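Local structure of xylulose kinase (3I8B) at residues C17-T22 and Q53-Q58; G244-A249 and G475-P480. The protein probably phosphorylates D-xylulose at the expense of ATP, giving D-xylulose 5-phosphate and ADP, as a member of the FGGY family of carbohydrate kinases. One frame throughout, in Å; residues are numbered along the deposited sequence.

Interaction 1: residues C17-T22 and Q53-Q58; sequences CKVRVT and QEAAEQ
V19 on the strand and A56 on the helix are the residues whose CA atoms lie nearest across 17-22 and 53-58, 5.8 Å apart. The axes of the two short segments come within 7.3 Å and run in nearly the same N-to-C sense, 31° apart. Such closeness is possible because A55 faces the strand and A56 holds its methyl off to the side.

V19 and A55 give up the most surface. The CB of A55 points at the strand and settles between two of its residues: it lies 3.6 Å from the carbonyl O of C17 and 3.8 Å from CG2 of V19. One methyl of V19 does the work. With CG1 anti to the backbone N (chi1 175°), CG2 stands anti to the carbonyl carbon and reaches the helix backbone, 3.8 Å from N of A56, with the A56 methyl slightly farther off. C17 adds its CB, 4.3 Å from CB of A55, and V19 also touches A59 just beyond the helix.

The strand belongs to the mixed sheet of the N-terminal FGGY domain, of the actin-like ATPase fold, and the helix 46-58 packs on one face of it. K18, on the face turned from this helix, forms a salt bridge with E459, while R20 and T22 touch helix 460-474; strand 16-23 is thus covered by helices on both faces. C17 also packs on V10, and its side chain is about 7 Å from that of D11, predicted to be important for activity.

All four touching residues are buried and meet without hydrogen bonds or charge pairs across the segments. Small side chains packed on each other and on backbone atoms hold strand to helix here, over a modest 156 Å².

Interaction 2: residues G244-A249 and G475-P480; sequences GPRDAA and GETEPP
R246 lays its guanidinium against the backbone of T477, and these two residues account for most of the surface buried here. The CA of T477 sits over the centre of the guanidinium, 3.9 Å above its plane, and OG1 of T477 lies over a face too, 3.9 Å from NH2 of R246. At that separation the two are not hydrogen-bonded. E476 contributes its carbonyl O, which approaches NE of R246 obliquely at 3.5 Å. A chi1 of 61° sets CG of R246 between the backbone N and the carbonyl carbon, and a bend at chi3 (-131°) turns the planar end against the loop. This surface contact, away from the predicted active site, joins the loop between strands 241-243 and 267-273 of the N-terminal domain to the loop after helix 460-474. R246 is the third residue of a type I beta turn, G244 to D247, closed by D247 N to G244 O at 3.2 Å; OD2 of D247 in addition accepts a bond from N of G244. Across from R246, G475 leaves helix 460-474 with positive phi. W471 of that helix touches R246, and its NE1 makes weak hydrogen bonds to the carbonyl oxygens of E476 and T477.

The centres of the two interactions are 23 Å apart; their nearest atoms come within about 8 Å without touching. Along the chain they are in series: 17-22 and 53-58 are separated by 30 residues, whereas interaction 2 joins segments more than two hundred residues apart. Strand 16-23 is part of the five-strand sheet of the N-terminal domain, to one edge strand of which, 267-273, the loop 244-249 leads. Helix 460-474 relates the two contacts: it covers the strand of interaction 1 and leads into 475-480. A helix from late in the sequence thus returns to cover the N-terminal sheet.

Interaction 1: residues C17-T22 and Q53-Q58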
ATOM      1  N   CYS A  17     -15.265  -0.892  -6.530  1.00 10.54           N
ATOM      2  CA  CYS A  17     -15.611  -1.466  -5.249  1.00 10.87           C
ATOM      3  C   CYS A  17     -15.980  -2.944  -5.433  1.00 10.57           C
ATOM      4  O   CYS A  17     -16.761  -3.286  -6.306  1.00 11.55           O
ATOM      5  CB  CYS A  17     -16.778  -0.713  -4.626  1.00  8.92           C
ATOM      6  SG  CYS A  17     -16.947  -1.020  -2.845  1.00 12.17           S
ATOM      7  N   LYS A  18     -15.416  -3.811  -4.607  1.00 13.71           N
ATOM      8  CA  LYS A  18     -15.784  -5.227  -4.635  1.00 11.92           C
ATOM      9  C   LYS A  18     -16.363  -5.611  -3.288  1.00 10.89           C
ATOM     10  O   LYS A  18     -15.903  -5.115  -2.256  1.00 10.53           O
ATOM     11  CB  LYS A  18     -14.571  -6.093  -4.953  1.00 11.00           C
ATOM     12  CG  LYS A  18     -14.083  -5.919  -6.387  1.00 15.15           C
ATOM     13  CD  LYS A  18     -12.675  -6.425  -6.544  1.00 13.88           C
ATOM     14  CE  LYS A  18     -12.229  -6.321  -7.995  1.00 18.33           C
ATOM     15  NZ  LYS A  18     -10.756  -6.514  -8.045  1.00 19.68           N
ATOM     16  N   VAL A  19     -17.377  -6.474  -3.296  1.00  9.83           N
ATOM     17  CA  VAL A  19     -17.967  -6.975  -2.053  1.00  8.22           C
ATOM     18  C   VAL A  19     -17.964  -8.501  -2.055  1.00 10.61           C
ATOM     19  O   VAL A  19     -18.609  -9.133  -2.893  1.00 13.26           O
ATOM     20  CB  VAL A  19     -19.408  -6.474  -1.847  1.00 10.41           C
ATOM     21  CG1 VAL A  19     -20.010  -7.118  -0.604  1.00  9.03           C
ATOM     22  CG2 VAL A  19     -19.446  -4.949  -1.720  1.00  7.25           C
ATOM     23  N   ARG A  20     -17.221  -9.095  -1.134  1.00  9.87           N
ATOM     24  CA  ARG A  20     -17.122 -10.540  -1.082  1.00 10.04           C
ATOM     25  C   ARG A  20     -17.801 -11.123   0.163  1.00 10.80           C
ATOM     26  O   ARG A  20     -17.220 -11.186   1.253  1.00  8.84           O
ATOM     27  CB  ARG A  20     -15.666 -10.969  -1.144  1.00 10.16           C
ATOM     28  CG  ARG A  20     -15.458 -12.450  -1.450  1.00 11.15           C
ATOM     29  CD  ARG A  20     -13.997 -12.757  -1.225  1.00 13.59           C
ATOM     30  NE  ARG A  20     -13.532 -14.051  -1.711  1.00 16.94           N
ATOM     31  CZ  ARG A  20     -13.535 -15.172  -0.996  1.00 16.65           C
ATOM     32  NH1 ARG A  20     -14.043 -15.183   0.231  1.00 16.53           N
ATOM     33  NH2 ARG A  20     -13.045 -16.289  -1.518  1.00 14.80           N
ATOM     34  N   VAL A  21     -19.042 -11.553   0.002  1.00 12.10           N
ATOM     35  CA  VAL A  21     -19.723 -12.227   1.099  1.00 10.61           C
ATOM     36  C   VAL A  21     -19.069 -13.596   1.275  1.00 11.43           C
ATOM     37  O   VAL A  21     -18.975 -14.387   0.324  1.00 13.14           O
ATOM     38  CB  VAL A  21     -21.225 -12.345   0.834  1.00 12.98           C
ATOM     39  CG1 VAL A  21     -21.918 -13.044   2.006  1.00 11.64           C
ATOM     40  CG2 VAL A  21     -21.829 -10.962   0.578  1.00 11.15           C
ATOM     41  N   THR A  22     -18.583 -13.884   2.474  1.00 10.69           N
ATOM     42  CA  THR A  22     -17.789 -15.095   2.616  1.00 12.67           C
ATOM     43  C   THR A  22     -18.077 -15.883   3.886  1.00 12.92           C
ATOM     44  O   THR A  22     -18.519 -15.330   4.897  1.00 11.64           O
ATOM     45  CB  THR A  22     -16.245 -14.828   2.408  1.00 15.13           C
ATOM     46  OG1 THR A  22     -15.485 -15.140   3.577  1.00 15.09           O
ATOM     47  CG2 THR A  22     -15.980 -13.426   1.994  1.00  8.59           C
ATOM     48  N   GLN A  53     -22.739   0.616  -2.820  1.00  9.77           N
ATOM     49  CA  GLN A  53     -24.135   0.247  -2.789  1.00 13.50           C
ATOM     50  C   GLN A  53     -24.483  -0.692  -3.940  1.00 14.18           C
ATOM     51  O   GLN A  53     -25.158  -1.684  -3.730  1.00 11.61           O
ATOM     52  CB  GLN A  53     -25.007   1.491  -2.877  1.00 15.10           C
ATOM     53  CG  GLN A  53     -25.400   2.076  -1.536  1.00 21.47           C
ATOM     54  CD  GLN A  53     -26.884   2.412  -1.492  1.00 34.75           C
ATOM     55  OE1 GLN A  53     -27.451   2.974  -2.447  1.00 33.13           O
ATOM     56  NE2 GLN A  53     -27.524   2.059  -0.390  1.00 28.98           N
ATOM     57  N   GLU A  54     -24.005  -0.366  -5.142  1.00 12.33           N
ATOM     58  CA  GLU A  54     -24.297  -1.156  -6.334  1.00 15.44           C
ATOM     59  C   GLU A  54     -23.592  -2.506  -6.254  1.00 13.79           C
ATOM     60  O   GLU A  54     -24.150  -3.537  -6.631  1.00 13.66           O
ATOM     61  CB  GLU A  54     -23.872  -0.391  -7.600  1.00 12.78           C
ATOM     62  CG  GLU A  54     -23.985  -1.194  -8.902  1.00 17.05           C
ATOM     63  CD  GLU A  54     -23.199  -0.573 -10.054  1.00 27.37           C
ATOM     64  OE1 GLU A  54     -23.070   0.682 -10.087  1.00 27.90           O
ATOM     65  OE2 GLU A  54     -22.718  -1.342 -10.926  1.00 22.26           O
ATOM     66  N   ALA A  55     -22.369  -2.493  -5.734  1.00 13.48           N
ATOM     67  CA  ALA A  55     -21.585  -3.708  -5.538  1.00  9.98           C
ATOM     68  C   ALA A  55     -22.250  -4.635  -4.537  1.00 12.28           C
ATOM     69  O   ALA A  55     -22.337  -5.848  -4.771  1.00 12.75           O
ATOM     70  CB  ALA A  55     -20.170  -3.363  -5.066  1.00 11.08           C
ATOM     71  N   ALA A  56     -22.695  -4.071  -3.412  1.00 12.01           N
ATOM     72  CA  ALA A  56     -23.358  -4.863  -2.365  1.00 12.40           C
ATOM     73  C   ALA A  56     -24.688  -5.474  -2.840  1.00 12.17           C
ATOM     74  O   ALA A  56     -25.025  -6.610  -2.498  1.00 11.92           O
ATOM     75  CB  ALA A  56     -23.584  -4.011  -1.112  1.00 13.37           C
ATOM     76  N   GLU A  57     -25.448  -4.700  -3.610  1.00 12.39           N
ATOM     77  CA  GLU A  57     -26.690  -5.182  -4.203  1.00 13.97           C
ATOM     78  C   GLU A  57     -26.419  -6.348  -5.152  1.00 15.29           C
ATOM     79  O   GLU A  57     -27.135  -7.346  -5.139  1.00 12.57           O
ATOM     80  CB  GLU A  57     -27.408  -4.043  -4.942  1.00 17.89           C
ATOM     81  CG  GLU A  57     -28.201  -3.125  -4.024  1.00 14.97           C
ATOM     82  CD  GLU A  57     -29.287  -3.884  -3.262  1.00 24.70           C
ATOM     83  OE1 GLU A  57     -30.307  -4.273  -3.877  1.00 26.37           O
ATOM     84  OE2 GLU A  57     -29.127  -4.092  -2.044  1.00 20.44           O
ATOM     85  N   GLN A  58     -25.390  -6.212  -5.982  1.00 10.68           N
ATOM     86  CA  GLN A  58     -25.007  -7.276  -6.901  1.00 15.26           C
ATOM     87  C   GLN A  58     -24.595  -8.533  -6.140  1.00 15.35           C
ATOM     88  O   GLN A  58     -24.787  -9.652  -6.622  1.00 11.98           O
ATOM     89  CB  GLN A  58     -23.877  -6.829  -7.844  1.00 16.52           C
ATOM     90  CG  GLN A  58     -23.577  -7.876  -8.919  1.00 17.01           C
ATOM     91  CD  GLN A  58     -22.542  -7.435  -9.930  1.00 20.53           C
ATOM     92  OE1 GLN A  58     -22.832  -7.330 -11.123  1.00 27.18           O
ATOM     93  NE2 GLN A  58     -21.329  -7.187  -9.467  1.00 14.29           N
TER

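Interaction 2: residues G244-A249 and G475-P480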
ATOM      1  N   GLY A 244      -7.069  -1.600  17.398  1.00 14.90           N
ATOM      2  CA  GLY A 244      -6.196  -2.757  17.318  1.00 11.38           C
ATOM      3  C   GLY A 244      -6.666  -3.688  16.214  1.00 11.49           C
ATOM      4  O   GLY A 244      -7.827  -3.638  15.796  1.00  9.81           O
ATOM      5  N   PRO A 245      -5.763  -4.569  15.762  1.00 10.66           N
ATOM      6  CA  PRO A 245      -5.956  -5.511  14.655  1.00 11.84           C
ATOM      7  C   PRO A 245      -7.207  -6.403  14.793  1.00 12.37           C
ATOM      8  O   PRO A 245      -7.809  -6.772  13.777  1.00 12.67           O
ATOM      9  CB  PRO A 245      -4.680  -6.362  14.705  1.00 11.79           C
ATOM     10  CG  PRO A 245      -4.203  -6.237  16.142  1.00 14.52           C
ATOM     11  CD  PRO A 245      -4.467  -4.784  16.430  1.00 12.47           C
ATOM     12  N   ARG A 246      -7.608  -6.731  16.015  1.00 13.94           N
ATOM     13  CA  ARG A 246      -8.776  -7.586  16.176  1.00 14.74           C
ATOM     14  C   ARG A 246      -9.841  -7.013  17.097  1.00 13.48           C
ATOM     15  O   ARG A 246     -10.618  -7.756  17.688  1.00 11.62           O
ATOM     16  CB  ARG A 246      -8.367  -8.994  16.620  1.00 16.67           C
ATOM     17  CG  ARG A 246      -7.650  -9.049  17.943  1.00 20.10           C
ATOM     18  CD  ARG A 246      -7.166 -10.465  18.202  1.00 23.68           C
ATOM     19  NE  ARG A 246      -7.531 -10.895  19.546  1.00 33.58           N
ATOM     20  CZ  ARG A 246      -6.703 -10.872  20.584  1.00 33.86           C
ATOM     21  NH1 ARG A 246      -5.453 -10.454  20.421  1.00 38.83           N
ATOM     22  NH2 ARG A 246      -7.123 -11.275  21.776  1.00 33.23           N
ATOM     23  N   ASP A 247      -9.892  -5.688  17.188  1.00 11.98           N
ATOM     24  CA  ASP A 247     -10.922  -4.992  17.959  1.00 14.15           C
ATOM     25  C   ASP A 247     -12.130  -4.726  17.089  1.00 11.10           C
ATOM     26  O   ASP A 247     -11.981  -4.287  15.964  1.00 12.99           O
ATOM     27  CB  ASP A 247     -10.392  -3.626  18.419  1.00 12.61           C
ATOM     28  CG  ASP A 247      -9.294  -3.740  19.464  1.00 15.58           C
ATOM     29  OD1 ASP A 247      -9.230  -4.778  20.161  1.00 20.53           O
ATOM     30  OD2 ASP A 247      -8.501  -2.784  19.595  1.00 17.57           O
ATOM     31  N   ALA A 248     -13.332  -4.955  17.602  1.00  9.09           N
ATOM     32  CA  ALA A 248     -14.522  -4.490  16.895  1.00  9.57           C
ATOM     33  C   ALA A 248     -14.642  -2.970  17.047  1.00 10.48           C
ATOM     34  O   ALA A 248     -14.317  -2.431  18.102  1.00  9.99           O
ATOM     35  CB  ALA A 248     -15.754  -5.155  17.450  1.00 12.62           C
ATOM     36  N   ALA A 249     -15.137  -2.278  16.023  1.00  7.39           N
ATOM     37  CA  ALA A 249     -15.396  -0.851  16.191  1.00 10.31           C
ATOM     38  C   ALA A 249     -16.507  -0.617  17.213  1.00 10.31           C
ATOM     39  O   ALA A 249     -17.338  -1.489  17.452  1.00  9.89           O
ATOM     40  CB  ALA A 249     -15.756  -0.189  14.860  1.00 11.62           C
ATOM     41  N   GLY A 475     -13.366 -13.698  17.993  1.00 12.13           N
ATOM     42  CA  GLY A 475     -12.823 -13.322  19.288  1.00 13.76           C
ATOM     43  C   GLY A 475     -11.600 -14.128  19.675  1.00 12.90           C
ATOM     44  O   GLY A 475     -11.084 -14.010  20.779  1.00 15.34           O
ATOM     45  N   GLU A 476     -11.127 -14.955  18.759  1.00 15.95           N
ATOM     46  CA  GLU A 476      -9.930 -15.737  19.013  1.00 17.01           C
ATOM     47  C   GLU A 476      -8.645 -14.934  18.780  1.00 21.61           C
ATOM     48  O   GLU A 476      -8.641 -13.911  18.083  1.00 16.13           O
ATOM     49  CB  GLU A 476      -9.966 -17.022  18.182  1.00 19.32           C
ATOM     50  CG  GLU A 476     -10.990 -18.006  18.727  1.00 22.35           C
ATOM     51  CD  GLU A 476     -11.452 -19.045  17.710  1.00 33.95           C
ATOM     52  OE1 GLU A 476     -11.047 -18.978  16.527  1.00 32.16           O
ATOM     53  OE2 GLU A 476     -12.238 -19.935  18.112  1.00 35.85           O
ATOM     54  N   THR A 477      -7.558 -15.405  19.378  1.00 20.18           N
ATOM     55  CA  THR A 477      -6.294 -14.684  19.345  1.00 22.20           C
ATOM     56  C   THR A 477      -5.644 -14.705  17.956  1.00 22.92           C
ATOM     57  O   THR A 477      -5.071 -13.711  17.521  1.00 19.93           O
ATOM     58  CB  THR A 477      -5.331 -15.215  20.425  1.00 19.57           C
ATOM     59  OG1 THR A 477      -5.910 -14.990  21.720  1.00 25.30           O
ATOM     60  CG2 THR A 477      -3.991 -14.501  20.355  1.00 21.52           C
ATOM     61  N   GLU A 478      -5.755 -15.828  17.256  1.00 22.59           N
ATOM     62  CA  GLU A 478      -5.216 -15.933  15.909  1.00 23.66           C
ATOM     63  C   GLU A 478      -6.316 -15.764  14.872  1.00 20.87           C
ATOM     64  O   GLU A 478      -7.472 -16.121  15.126  1.00 17.44           O
ATOM     65  CB  GLU A 478      -4.492 -17.272  15.716  1.00 28.65           C
ATOM     66  CG  GLU A 478      -3.301 -17.486  16.657  1.00 31.41           C
ATOM     67  CD  GLU A 478      -2.172 -16.487  16.421  1.00 36.91           C
ATOM     68  OE1 GLU A 478      -2.042 -15.979  15.284  1.00 39.43           O
ATOM     69  OE2 GLU A 478      -1.406 -16.214  17.371  1.00 43.92           O
ATOM     70  N   PRO A 479      -5.955 -15.206  13.705  1.00 18.23           N
ATOM     71  CA  PRO A 479      -6.875 -14.987  12.582  1.00 19.12           C
ATOM     72  C   PRO A 479      -7.332 -16.336  12.052  1.00 17.86           C
ATOM     73  O   PRO A 479      -6.629 -17.328  12.260  1.00 19.84           O
ATOM     74  CB  PRO A 479      -6.004 -14.282  11.511  1.00 16.66           C
ATOM     75  CG  PRO A 479      -4.641 -14.153  12.067  1.00 19.38           C
ATOM     76  CD  PRO A 479      -4.550 -14.912  13.360  1.00 22.62           C
ATOM     77  N   PRO A 480      -8.499 -16.380  11.393  1.00 19.06           N
ATOM     78  CA  PRO A 480      -9.042 -17.599  10.791  1.00 19.33           C
ATOM     79  C   PRO A 480      -8.018 -18.336   9.935  1.00 18.42           C
ATOM     80  O   PRO A 480      -7.441 -17.741   9.022  1.00 17.48           O
ATOM     81  CB  PRO A 480     -10.173 -17.061   9.902  1.00 17.80           C
ATOM     82  CG  PRO A 480     -10.628 -15.849  10.606  1.00 16.85           C
ATOM     83  CD  PRO A 480      -9.402 -15.231  11.206  1.00 18.13           C
TER